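Local coordinates for protein phenylacetate-coenzyme A ligase (Bacteroides vulgatus, PDB 3LAX) that belongs to the AMP-binding enzyme family, the deposited fragment being its small C-terminal domain of helices packed on a beta sheet, at residues L29-I35 against T47-S53; L66-T71 against R83-V87. One frame throughout, in Å; residues are numbered along the deposited sequence. Where two conformers were deposited one is given.

Interaction 1 of 2, residues L29-I35 against T47-S53; sequences LGSDYLI and TVEVELS
Residues 32-35 pair with 47-52 as antiparallel strands in the central beta hairpin of the domain, their axes approaching to 4.6 Å at 167°, and residues 29-30 pair with the end of 47-52 beyond a corner in the chain. Tyr33-Val50 and Ile35-Val48 are non-hydrogen-bonded pairs (CA-CA 4.1 and 4.5 Å), with hydrogen-bonded Leu34-Glu49 between them: Leu34 N to Glu49 O is 2.8 Å and Glu49 N to Leu34 O 2.9 Å. The corner falls at Ser31, where psi drops to -10°, and the register slips by two residues, so that Leu29 pairs with Leu52 (CA-CA 4.3 Å) across a beta bulge.

Glu51 spans the bulge with its backbone: its O accepts from Gly30 N at 2.8 Å, and its N donates to Asp32 O at 3.1 Å. Leu29, the residue most covered here, adopts the mt rotamer, and its CD2 lies 4.0 Å from Val50 CG1 and 4.3 Å from Leu52 CD2. Val50 (chi1 p) also meets Tyr33, CB to CB at 4.1 Å, on the face shared with Ile35 and Val48, which helix 16-24 helps to cover.

The carboxylates of Asp32 and Glu51 come close, OD2 to OE1 4.3 Å. Water 1 donates to both, at 2.8 Å to Asp32 OD2 and 3.0 Å to Glu51 OE1, while Arg101 forms a salt bridge with Asp32 and Lys94 one with Glu51. The shared water and these basic side chains probably offset the repulsion, leaving cohesion to backbone hydrogen bonds and apolar packing.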
# COMPACT_ATOMS: atom_id res chain seq x y z
N LEU A 29 6.22 -4.51 9.95
CA LEU A 29 5.33 -4.99 8.89
C LEU A 29 5.70 -6.38 8.40
O LEU A 29 6.87 -6.78 8.42
CB LEU A 29 5.36 -4.03 7.69
CG LEU A 29 5.00 -2.57 7.94
CD1 LEU A 29 5.13 -1.77 6.62
CD2 LEU A 29 3.59 -2.44 8.51
N GLY A 30 4.71 -7.12 7.92
CA GLY A 30 4.97 -8.35 7.18
C GLY A 30 5.28 -8.01 5.73
O GLY A 30 5.25 -6.85 5.34
N SER A 31 5.55 -9.03 4.92
CA SER A 31 5.92 -8.79 3.52
C SER A 31 4.71 -8.70 2.60
O SER A 31 4.85 -8.34 1.44
CB SER A 31 6.82 -9.92 3.02
OG SER A 31 6.07 -11.11 2.91
N ASP A 32 3.53 -9.04 3.09
CA ASP A 32 2.35 -9.02 2.25
C ASP A 32 1.60 -7.71 2.30
O ASP A 32 1.32 -7.17 3.37
CB ASP A 32 1.42 -10.18 2.58
CG ASP A 32 2.07 -11.50 2.29
OD1 ASP A 32 2.24 -11.81 1.09
OD2 ASP A 32 2.46 -12.21 3.25
N TYR A 33 1.29 -7.19 1.11
CA TYR A 33 0.63 -5.92 0.95
C TYR A 33 -0.29 -6.03 -0.26
O TYR A 33 -0.15 -6.95 -1.09
CB TYR A 33 1.65 -4.81 0.73
CG TYR A 33 2.40 -4.97 -0.57
CD1 TYR A 33 2.00 -4.29 -1.70
CD2 TYR A 33 3.50 -5.82 -0.67
CE1 TYR A 33 2.68 -4.45 -2.91
CE2 TYR A 33 4.18 -5.98 -1.86
CZ TYR A 33 3.76 -5.29 -2.98
OH TYR A 33 4.43 -5.45 -4.18
N LEU A 34 -1.23 -5.11 -0.35
CA LEU A 34 -2.14 -5.07 -1.48
C LEU A 34 -2.44 -3.62 -1.81
O LEU A 34 -2.85 -2.86 -0.95
CB LEU A 34 -3.44 -5.79 -1.14
CG LEU A 34 -4.49 -5.79 -2.25
CD1 LEU A 34 -3.97 -6.51 -3.49
CD2 LEU A 34 -5.79 -6.42 -1.75
N ILE A 35 -2.21 -3.25 -3.07
CA ILE A 35 -2.48 -1.91 -3.53
C ILE A 35 -3.82 -1.97 -4.26
O ILE A 35 -3.96 -2.71 -5.23
CB ILE A 35 -1.40 -1.45 -4.53
CG1 ILE A 35 -0.01 -1.45 -3.88
CG2 ILE A 35 -1.73 -0.08 -5.09
CD1 ILE A 35 1.14 -1.41 -4.91
N THR A 47 -5.30 2.83 -2.29
CA THR A 47 -5.16 2.36 -0.92
C THR A 47 -4.03 1.35 -0.88
O THR A 47 -3.92 0.49 -1.77
CB THR A 47 -6.46 1.70 -0.42
OG1 THR A 47 -7.52 2.66 -0.46
CG2 THR A 47 -6.29 1.19 1.01
N VAL A 48 -3.16 1.45 0.12
CA VAL A 48 -2.13 0.47 0.33
C VAL A 48 -2.39 -0.21 1.68
O VAL A 48 -2.20 0.39 2.73
CB VAL A 48 -0.71 1.09 0.30
CG1 VAL A 48 0.35 0.03 0.57
CG2 VAL A 48 -0.46 1.79 -1.05
N GLU A 49 -2.86 -1.45 1.61
CA GLU A 49 -3.02 -2.28 2.80
C GLU A 49 -1.74 -3.08 3.01
O GLU A 49 -1.17 -3.61 2.06
CB GLU A 49 -4.18 -3.26 2.63
CG GLU A 49 -5.55 -2.61 2.70
CD GLU A 49 -6.66 -3.58 2.37
OE1 GLU A 49 -6.69 -4.10 1.23
OE2 GLU A 49 -7.50 -3.84 3.25
N VAL A 50 -1.28 -3.15 4.24
CA VAL A 50 -0.11 -3.97 4.53
C VAL A 50 -0.30 -4.67 5.86
O VAL A 50 -0.81 -4.09 6.82
CB VAL A 50 1.22 -3.17 4.49
CG1 VAL A 50 1.16 -1.96 5.41
CG2 VAL A 50 2.41 -4.07 4.84
N GLU A 51 0.08 -5.94 5.89
CA GLU A 51 -0.04 -6.72 7.11
C GLU A 51 0.98 -6.30 8.14
O GLU A 51 2.16 -6.05 7.82
CB GLU A 51 0.14 -8.21 6.81
CG GLU A 51 -0.98 -8.79 6.02
CD GLU A 51 -0.92 -10.31 5.94
OE1 GLU A 51 -0.03 -10.92 6.56
OE2 GLU A 51 -1.78 -10.90 5.25
N LEU A 52 0.54 -6.26 9.39
CA LEU A 52 1.45 -6.08 10.49
C LEU A 52 2.24 -7.36 10.71
O LEU A 52 1.77 -8.47 10.41
CB LEU A 52 0.66 -5.77 11.76
CG LEU A 52 -0.05 -4.41 11.75
CD1 LEU A 52 -1.06 -4.36 12.89
CD2 LEU A 52 0.97 -3.28 11.87
N SER A 53 3.45 -7.20 11.23
CA SER A 53 4.23 -8.34 11.68
C SER A 53 3.53 -8.96 12.90
O SER A 53 2.89 -8.24 13.68
CB SER A 53 5.62 -7.88 12.11
OG SER A 53 6.29 -8.94 12.76
O HOH W 1 2.80 -10.80 5.66
O HOH W 2 -5.69 -2.45 -0.74

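Interaction 2 of 2, residues L66-T71 against R83-V87; sequences LTREIT and RVKLV
Residues 66-71 of helix 60-78 pack across strand 83-87, the axes 8.5 Å apart at closest approach and crossing at 139°. Leu66 (tp) swings its end inward to set CD2 3.5 Å from Leu86 CD1. One residue on, Thr67 (chi1 m) places CG2 3.6 Å from Val84 O; its OG1, bonded to Leu63 O, also accepts from water 3 at 2.8 Å, and water 3 in turn accepts a hydrogen bond from Leu86 N at 2.9 Å. Ile70 (mt) points toward the strand, with CG2 3.9 Å from Val84 CG1 and CD1 3.8 Å from Leu86 CD2. Thr71 (chi1 m) donates through OG1 to Thr67 O (2.8 Å), and water 4 links this OG1 (2.8 Å) to Val84 N (2.9 Å). Water thus serves two amides on the outer edge of the strand. Helix 60-78 is the connection of a beta-alpha-beta crossover between parallel neighbours 43-52 and 83-87; Phe26 touches Leu66 and Ile70, and Leu29 of strand 29-30 meets both Ile70 and Leu86.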
# COMPACT_ATOMS: atom_id res chain seq x y z
N LEU A 66 3.29 4.87 12.96
CA LEU A 66 3.78 3.97 11.92
C LEU A 66 3.05 4.25 10.60
O LEU A 66 3.68 4.36 9.55
CB LEU A 66 3.57 2.51 12.36
CG LEU A 66 3.88 1.40 11.35
CD1 LEU A 66 5.34 1.47 10.86
CD2 LEU A 66 3.56 0.04 11.96
N THR A 67 1.73 4.38 10.67
CA THR A 67 0.93 4.65 9.48
C THR A 67 1.38 5.96 8.83
O THR A 67 1.55 6.04 7.61
CB THR A 67 -0.57 4.70 9.83
OG1 THR A 67 -0.99 3.44 10.35
CG2 THR A 67 -1.40 5.01 8.58
N ARG A 68 1.60 6.98 9.66
CA ARG A 68 2.04 8.30 9.19
C ARG A 68 3.40 8.21 8.51
O ARG A 68 3.60 8.78 7.42
CB ARG A 68 2.11 9.25 10.39
CG ARG A 68 2.73 10.62 10.14
CD ARG A 68 3.11 11.24 11.51
NE ARG A 68 3.41 12.67 11.46
CZ ARG A 68 3.91 13.38 12.47
NH1 ARG A 68 4.18 12.79 13.63
NH2 ARG A 68 4.14 14.67 12.32
N GLU A 69 4.34 7.50 9.11
CA GLU A 69 5.68 7.39 8.55
C GLU A 69 5.67 6.65 7.21
O GLU A 69 6.36 7.05 6.26
CB GLU A 69 6.63 6.72 9.54
CG GLU A 69 8.04 6.50 8.99
CD GLU A 69 8.79 7.79 8.63
OE1 GLU A 69 8.33 8.91 8.98
OE2 GLU A 69 9.86 7.67 8.02
N ILE A 70 4.90 5.58 7.12
CA ILE A 70 4.78 4.84 5.86
C ILE A 70 4.19 5.75 4.78
O ILE A 70 4.68 5.80 3.63
CB ILE A 70 3.91 3.57 6.02
CG1 ILE A 70 4.59 2.57 6.96
CG2 ILE A 70 3.64 2.93 4.65
CD1 ILE A 70 3.64 1.54 7.59
N THR A 71 3.14 6.48 5.13
CA THR A 71 2.48 7.38 4.18
C THR A 71 3.46 8.43 3.65
O THR A 71 3.53 8.68 2.44
CB THR A 71 1.26 8.07 4.82
OG1 THR A 71 0.36 7.07 5.31
CG2 THR A 71 0.52 8.94 3.81
N ARG A 83 -3.63 6.13 0.58
CA ARG A 83 -4.23 5.86 1.88
C ARG A 83 -3.64 4.57 2.41
O ARG A 83 -3.84 3.51 1.83
CB ARG A 83 -5.75 5.75 1.76
CG ARG A 83 -6.43 5.36 3.06
CD ARG A 83 -6.03 6.27 4.21
NE ARG A 83 -7.18 6.73 4.98
CZ ARG A 83 -7.86 5.98 5.84
NH1 ARG A 83 -7.49 4.72 6.06
NH2 ARG A 83 -8.90 6.48 6.49
N VAL A 84 -2.90 4.65 3.50
CA VAL A 84 -2.26 3.48 4.07
C VAL A 84 -3.10 2.88 5.19
O VAL A 84 -3.54 3.59 6.11
CB VAL A 84 -0.84 3.82 4.60
CG1 VAL A 84 -0.21 2.61 5.31
CG2 VAL A 84 0.05 4.34 3.45
N LYS A 85 -3.35 1.57 5.09
CA LYS A 85 -4.12 0.86 6.10
C LYS A 85 -3.33 -0.35 6.59
O LYS A 85 -3.02 -1.25 5.81
CB LYS A 85 -5.46 0.39 5.53
CG LYS A 85 -6.38 1.52 5.09
CD LYS A 85 -7.72 0.98 4.61
CE LYS A 85 -8.65 2.11 4.20
NZ LYS A 85 -9.94 1.58 3.70
N LEU A 86 -3.02 -0.36 7.89
CA LEU A 86 -2.33 -1.50 8.47
C LEU A 86 -3.39 -2.50 8.90
O LEU A 86 -4.37 -2.12 9.55
CB LEU A 86 -1.46 -1.05 9.65
CG LEU A 86 -0.47 0.05 9.24
CD1 LEU A 86 0.48 0.40 10.38
CD2 LEU A 86 0.30 -0.32 7.98
N VAL A 87 -3.20 -3.75 8.52
CA VAL A 87 -4.18 -4.79 8.76
C VAL A 87 -3.52 -5.93 9.52
O VAL A 87 -2.30 -6.07 9.50
CB VAL A 87 -4.82 -5.30 7.43
CG1 VAL A 87 -5.48 -4.14 6.69
CG2 VAL A 87 -3.79 -5.99 6.55
O HOH W 3 -3.28 2.05 9.53
O HOH W 4 -2.38 7.12 4.95

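Overall arrangement
Strands 32-35, 47-52 and 83-87 belong to one mixed sheet, and both contacts are partly buried, but interaction 1 lies in its middle whereas interaction 2 lays a helix on an outermost strand. Interaction 1 buries 592 Å² and depends largely on direct main-chain hydrogen bonds; interaction 2 buries 294 Å² through side-chain packing, its polar links passing through water. Strand 43-52 ties them together: Val48 N lies 2.8 Å from Arg83 O and Leu52 N 2.8 Å from Val87 O, both probable hydrogen bonds. Their apolar surfaces merge where Val50 CG1 approaches Leu86 CD2 to 3.2 Å. The hairpin and the beta-alpha-beta unit share strand 43-52, and their side chains contribute to one hydrophobic interior.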